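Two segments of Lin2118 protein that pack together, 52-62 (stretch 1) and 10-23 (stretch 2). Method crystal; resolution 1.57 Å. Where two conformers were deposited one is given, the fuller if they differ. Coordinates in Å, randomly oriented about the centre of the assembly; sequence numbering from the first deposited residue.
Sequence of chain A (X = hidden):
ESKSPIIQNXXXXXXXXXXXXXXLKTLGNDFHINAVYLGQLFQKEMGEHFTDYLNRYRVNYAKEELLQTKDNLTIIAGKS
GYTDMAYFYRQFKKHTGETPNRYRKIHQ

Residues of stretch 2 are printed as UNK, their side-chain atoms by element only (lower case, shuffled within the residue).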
# COMPACT_ATOMS: atom_id res chain seq x y z
N ASP A 52 -4.45 1.71 5.92
CA ASP A 52 -5.45 0.91 5.20
C ASP A 52 -5.56 1.35 3.73
O ASP A 52 -5.65 0.50 2.83
CB ASP A 52 -6.80 0.94 5.92
CG ASP A 52 -6.75 0.24 7.27
OD1 ASP A 52 -6.20 -0.89 7.34
OD2 ASP A 52 -7.24 0.81 8.27
N TYR A 53 -5.52 2.66 3.48
CA TYR A 53 -5.48 3.17 2.12
C TYR A 53 -4.23 2.68 1.39
O TYR A 53 -4.30 2.23 0.24
CB TYR A 53 -5.51 4.70 2.11
CG TYR A 53 -5.42 5.31 0.72
CD1 TYR A 53 -6.57 5.67 0.02
CD2 TYR A 53 -4.18 5.52 0.11
CE1 TYR A 53 -6.50 6.22 -1.25
CE2 TYR A 53 -4.10 6.07 -1.17
CZ TYR A 53 -5.26 6.41 -1.84
OH TYR A 53 -5.20 6.96 -3.10
N LEU A 54 -3.08 2.77 2.06
CA LEU A 54 -1.83 2.36 1.45
C LEU A 54 -1.79 0.86 1.15
O LEU A 54 -1.35 0.47 0.06
CB LEU A 54 -0.64 2.79 2.32
CG LEU A 54 0.75 2.47 1.76
CD1 LEU A 54 0.99 3.13 0.39
CD2 LEU A 54 1.81 2.90 2.76
N ASN A 55 -2.29 0.05 2.08
CA ASN A 55 -2.38 -1.40 1.84
C ASN A 55 -3.26 -1.74 0.64
O ASN A 55 -2.87 -2.57 -0.19
CB ASN A 55 -2.83 -2.14 3.10
CG ASN A 55 -1.69 -2.38 4.09
OD1 ASN A 55 -1.78 -2.02 5.27
ND2 ASN A 55 -0.63 -3.01 3.61
N ARG A 56 -4.44 -1.12 0.53
CA ARG A 56 -5.29 -1.40 -0.63
C ARG A 56 -4.57 -1.02 -1.93
O ARG A 56 -4.62 -1.77 -2.91
CB ARG A 56 -6.65 -0.69 -0.52
CG ARG A 56 -7.69 -1.25 -1.50
CD ARG A 56 -9.01 -0.50 -1.42
NE ARG A 56 -8.79 0.93 -1.26
CZ ARG A 56 -8.96 1.59 -0.12
NH1 ARG A 56 -9.38 0.95 0.96
NH2 ARG A 56 -8.71 2.89 -0.07
N TYR A 57 -3.89 0.13 -1.92
CA TYR A 57 -3.18 0.62 -3.09
C TYR A 57 -2.08 -0.38 -3.51
O TYR A 57 -1.97 -0.75 -4.68
CB TYR A 57 -2.58 2.01 -2.81
CG TYR A 57 -2.10 2.72 -4.06
CD1 TYR A 57 -2.94 3.59 -4.75
CD2 TYR A 57 -0.81 2.51 -4.55
CE1 TYR A 57 -2.50 4.24 -5.91
CE2 TYR A 57 -0.37 3.15 -5.71
CZ TYR A 57 -1.22 4.02 -6.37
OH TYR A 57 -0.79 4.65 -7.53
N ARG A 58 -1.30 -0.83 -2.53
CA ARG A 58 -0.22 -1.78 -2.77
C ARG A 58 -0.72 -3.14 -3.21
O ARG A 58 -0.15 -3.76 -4.12
CB ARG A 58 0.62 -1.91 -1.51
CG ARG A 58 1.47 -0.67 -1.25
CD ARG A 58 2.18 -0.77 0.09
NE ARG A 58 3.30 0.17 0.13
CZ ARG A 58 4.02 0.43 1.21
NH1 ARG A 58 3.73 -0.15 2.37
NH2 ARG A 58 5.05 1.29 1.14
N VAL A 59 -1.80 -3.61 -2.58
CA VAL A 59 -2.37 -4.91 -2.94
C VAL A 59 -2.93 -4.87 -4.36
O VAL A 59 -2.81 -5.85 -5.10
CB VAL A 59 -3.41 -5.39 -1.90
CG1 VAL A 59 -4.21 -6.58 -2.43
CG2 VAL A 59 -2.72 -5.76 -0.60
N ASN A 60 -3.52 -3.74 -4.76
CA ASN A 60 -4.02 -3.62 -6.13
C ASN A 60 -2.91 -3.75 -7.17
O ASN A 60 -3.12 -4.35 -8.21
CB ASN A 60 -4.83 -2.35 -6.33
CG ASN A 60 -6.24 -2.48 -5.79
OD1 ASN A 60 -6.74 -3.59 -5.58
ND2 ASN A 60 -6.89 -1.35 -5.54
N TYR A 61 -1.73 -3.22 -6.86
CA TYR A 61 -0.58 -3.43 -7.72
C TYR A 61 -0.16 -4.91 -7.73
O TYR A 61 0.02 -5.50 -8.80
CB TYR A 61 0.60 -2.56 -7.29
CG TYR A 61 1.75 -2.67 -8.25
CD1 TYR A 61 1.73 -1.95 -9.43
CD2 TYR A 61 2.84 -3.51 -8.00
CE1 TYR A 61 2.75 -2.02 -10.34
CE2 TYR A 61 3.89 -3.59 -8.93
CZ TYR A 61 3.82 -2.83 -10.10
OH TYR A 61 4.80 -2.85 -11.06
N ALA A 62 -0.02 -5.49 -6.54
CA ALA A 62 0.45 -6.86 -6.39
C ALA A 62 -0.42 -7.84 -7.15
O ALA A 62 0.10 -8.75 -7.80
CB ALA A 62 0.51 -7.25 -4.91
N UNK A 10 -0.19 14.42 -0.48
CA UNK A 10 0.03 13.09 0.08
C UNK A 10 -0.50 12.00 -0.85
O UNK A 10 0.20 11.01 -1.11
c UNK A 10 -0.68 11.51 1.95
c UNK A 10 0.16 13.82 2.48
c UNK A 10 -0.62 12.97 1.48
N UNK A 11 -1.71 12.19 -1.36
CA UNK A 11 -2.30 11.21 -2.28
C UNK A 11 -1.44 11.04 -3.52
O UNK A 11 -1.18 9.92 -3.95
c UNK A 11 -5.04 10.08 -1.09
c UNK A 11 -6.10 12.16 -2.00
c UNK A 11 -4.80 11.52 -1.55
c UNK A 11 -3.74 11.60 -2.65
N UNK A 12 -0.98 12.16 -4.08
CA UNK A 12 -0.11 12.12 -5.25
C UNK A 12 1.25 11.48 -4.93
O UNK A 12 1.77 10.71 -5.73
o UNK A 12 -1.20 14.02 -6.30
c UNK A 12 0.05 13.53 -5.85
N UNK A 13 1.79 11.80 -3.76
CA UNK A 13 3.05 11.20 -3.29
C UNK A 13 3.00 9.67 -3.22
O UNK A 13 3.95 9.00 -3.61
o UNK A 13 8.87 11.11 -0.48
c UNK A 13 5.28 10.44 -0.83
c UNK A 13 5.82 12.54 -1.87
c UNK A 13 7.15 12.38 -1.52
c UNK A 13 6.62 10.28 -0.47
c UNK A 13 7.55 11.25 -0.82
c UNK A 13 3.41 11.76 -1.91
c UNK A 13 4.86 11.58 -1.53
N UNK A 14 1.89 9.14 -2.71
CA UNK A 14 1.69 7.69 -2.65
C UNK A 14 1.87 7.04 -4.03
O UNK A 14 2.56 6.04 -4.15
c UNK A 14 0.36 7.64 -0.50
c UNK A 14 -0.98 7.53 0.21
c UNK A 14 0.33 7.30 -2.00
c UNK A 14 0.00 5.81 -2.22
N UNK A 15 1.28 7.65 -5.07
CA UNK A 15 1.36 7.14 -6.44
C UNK A 15 2.81 7.07 -6.96
O UNK A 15 3.17 6.17 -7.71
c UNK A 15 0.41 7.37 -8.78
c UNK A 15 0.49 7.99 -7.40
o UNK A 15 -0.83 8.12 -6.86
N UNK A 16 3.62 8.05 -6.56
CA UNK A 16 5.02 8.13 -6.99
C UNK A 16 5.95 7.19 -6.23
O UNK A 16 6.99 6.78 -6.75
o UNK A 16 4.34 12.26 -8.96
c UNK A 16 4.60 10.65 -7.24
o UNK A 16 5.88 10.72 -9.26
c UNK A 16 5.55 9.55 -6.80
c UNK A 16 4.97 11.25 -8.58
N UNK A 17 5.59 6.87 -4.99
CA UNK A 17 6.53 6.23 -4.07
C UNK A 17 5.99 5.00 -3.34
O UNK A 17 6.61 4.52 -2.40
n UNK A 17 8.27 10.44 -4.41
c UNK A 17 7.02 7.27 -3.05
c UNK A 17 7.68 8.46 -3.66
c UNK A 17 7.28 9.75 -3.75
n UNK A 17 8.91 8.40 -4.28
c UNK A 17 9.24 9.60 -4.72
N UNK A 18 4.84 4.47 -3.78
CA UNK A 18 4.17 3.39 -3.04
C UNK A 18 5.05 2.16 -2.75
O UNK A 18 4.82 1.46 -1.76
c UNK A 18 3.27 2.77 -6.22
c UNK A 18 3.50 0.62 -7.29
c UNK A 18 2.87 2.96 -3.74
c UNK A 18 3.48 2.02 -7.37
c UNK A 18 3.10 0.75 -4.92
c UNK A 18 3.08 2.15 -4.98
c UNK A 18 3.31 -0.01 -6.06
N UNK A 19 6.04 1.91 -3.60
CA UNK A 19 6.90 0.73 -3.43
C UNK A 19 8.04 0.91 -2.43
O UNK A 19 8.70 -0.06 -2.06
o UNK A 19 8.58 0.97 -5.17
c UNK A 19 7.44 0.24 -4.78
N UNK A 20 8.27 2.15 -1.99
CA UNK A 20 9.32 2.38 -1.01
C UNK A 20 8.75 2.39 0.40
O UNK A 20 7.53 2.41 0.60
c UNK A 20 9.35 4.90 -1.52
o UNK A 20 10.22 6.34 -3.21
c UNK A 20 10.22 6.04 -1.99
o UNK A 20 10.92 6.64 -1.15
c UNK A 20 10.14 3.64 -1.30
N UNK A 21 9.64 2.31 1.39
CA UNK A 21 9.24 2.34 2.78
C UNK A 21 8.53 3.66 3.03
O UNK A 21 9.06 4.73 2.73
N UNK A 22 7.33 3.58 3.57
CA UNK A 22 6.51 4.75 3.77
C UNK A 22 5.63 4.58 4.99
O UNK A 22 5.04 3.52 5.20
c UNK A 22 5.62 4.98 2.54
c UNK A 22 5.04 5.99 -0.36
se UNK A 22 3.79 6.49 0.98
c UNK A 22 4.92 6.33 2.53
N UNK A 23 5.55 5.64 5.78
CA UNK A 23 4.66 5.66 6.93
C UNK A 23 4.26 7.10 7.19
O UNK A 23 4.80 8.03 6.56
c UNK A 23 5.37 5.10 8.17
o UNK A 23 6.45 5.95 8.54
O HOH W 1 -2.94 7.86 -4.09
O HOH W 2 6.21 0.87 3.83

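Position 10 carries three carbons, one bearing the other two, and touches nothing on stretch 1: Val 10, buried in the helix. Position 11 has four carbons forked at the second. Its CA-to-CB bond points sideways, yet the end of the chain comes nearer and reaches the Tyr 53 ring. This is Leu 11, long enough to make that reach; Leu 11 CD2 lies 3.7 Å from Tyr 53 OH. Position 12, one carbon and one oxygen, is Ser 12, exposed and out of reach. Position 13, a carbon and a six-carbon ring bearing an oxygen, is Tyr 13, also out of reach.

Position 14 has four carbons forked at the first, one arm two carbons long. The long arm's end meets the Tyr 53 ring; the single carbon lies near Leu 54 and over one face of Tyr 57. This is Ile 14, whose fork serves both sites: Ile 14 CD1 lies 3.7 Å from Tyr 53 CE2, while Ile 14 CG2 lies 3.9 Å from Leu 54 CD1 and makes a CH-pi contact with Tyr 57. Position 15, a carbon carrying one oxygen and one carbon, meets the Tyr 57 hydroxyl through that carbon. It is Thr 15; Thr 15 CG2 is 3.2 Å from Tyr 57 OH, and its OG1 donates a weak hydrogen bond to Leu 11 O, within its own helix.

Position 16, three carbons ending in two oxygens, is exposed, its CA-to-CB bond pointing away from stretch 1: Glu 16. Position 17 has a carbon and a ring of three carbons and two nitrogens, its CA-to-CB bond also away: His 17. Position 18 bears a carbon and a bare six-carbon ring, which the edge of Tyr 57 meets on its face and whose tip sits over a face of Tyr 61. It is Phe 18, a flat apolar ring able to meet both tyrosines at once, with the largest covered area of either stretch.

Position 19, one carbon and one oxygen, its CA-to-CB bond away, is Ser 19. Position 20, three carbons and two oxygens, is Glu 20, whose OE1 accepts a hydrogen bond from His 17 ND1 across the turn. Position 21 has no side-chain atoms: Gly 21. An ideal CB would point away with room for it, so this contact does not demand glycine. Position 22, an unbranched chain of two carbons, selenium and carbon, packs against Leu 54: selenomethionine, Met 22, with Met 22 CB 4.3 Å from Leu 54 CD2. Position 23, one carbon and one oxygen, is Ser 23, whose side chain caps the next helix.

The contact joins an apolar seam to a polar clasp. Tyr 53, Leu 54, Tyr 57 and Tyr 61 pack against Leu 11, Ile 14 and Phe 18, while Arg 58 grips the turn, Arg 58 NE and NH2 donating to Phe 18 O at 2.7 and 2.9 Å. Water 1 links Tyr 53 OH to Leu 11 O; water 2 links Arg 58 NH2 to Met 22 N.

Stretch 2 10-23: VLSYITEHFSEGMS
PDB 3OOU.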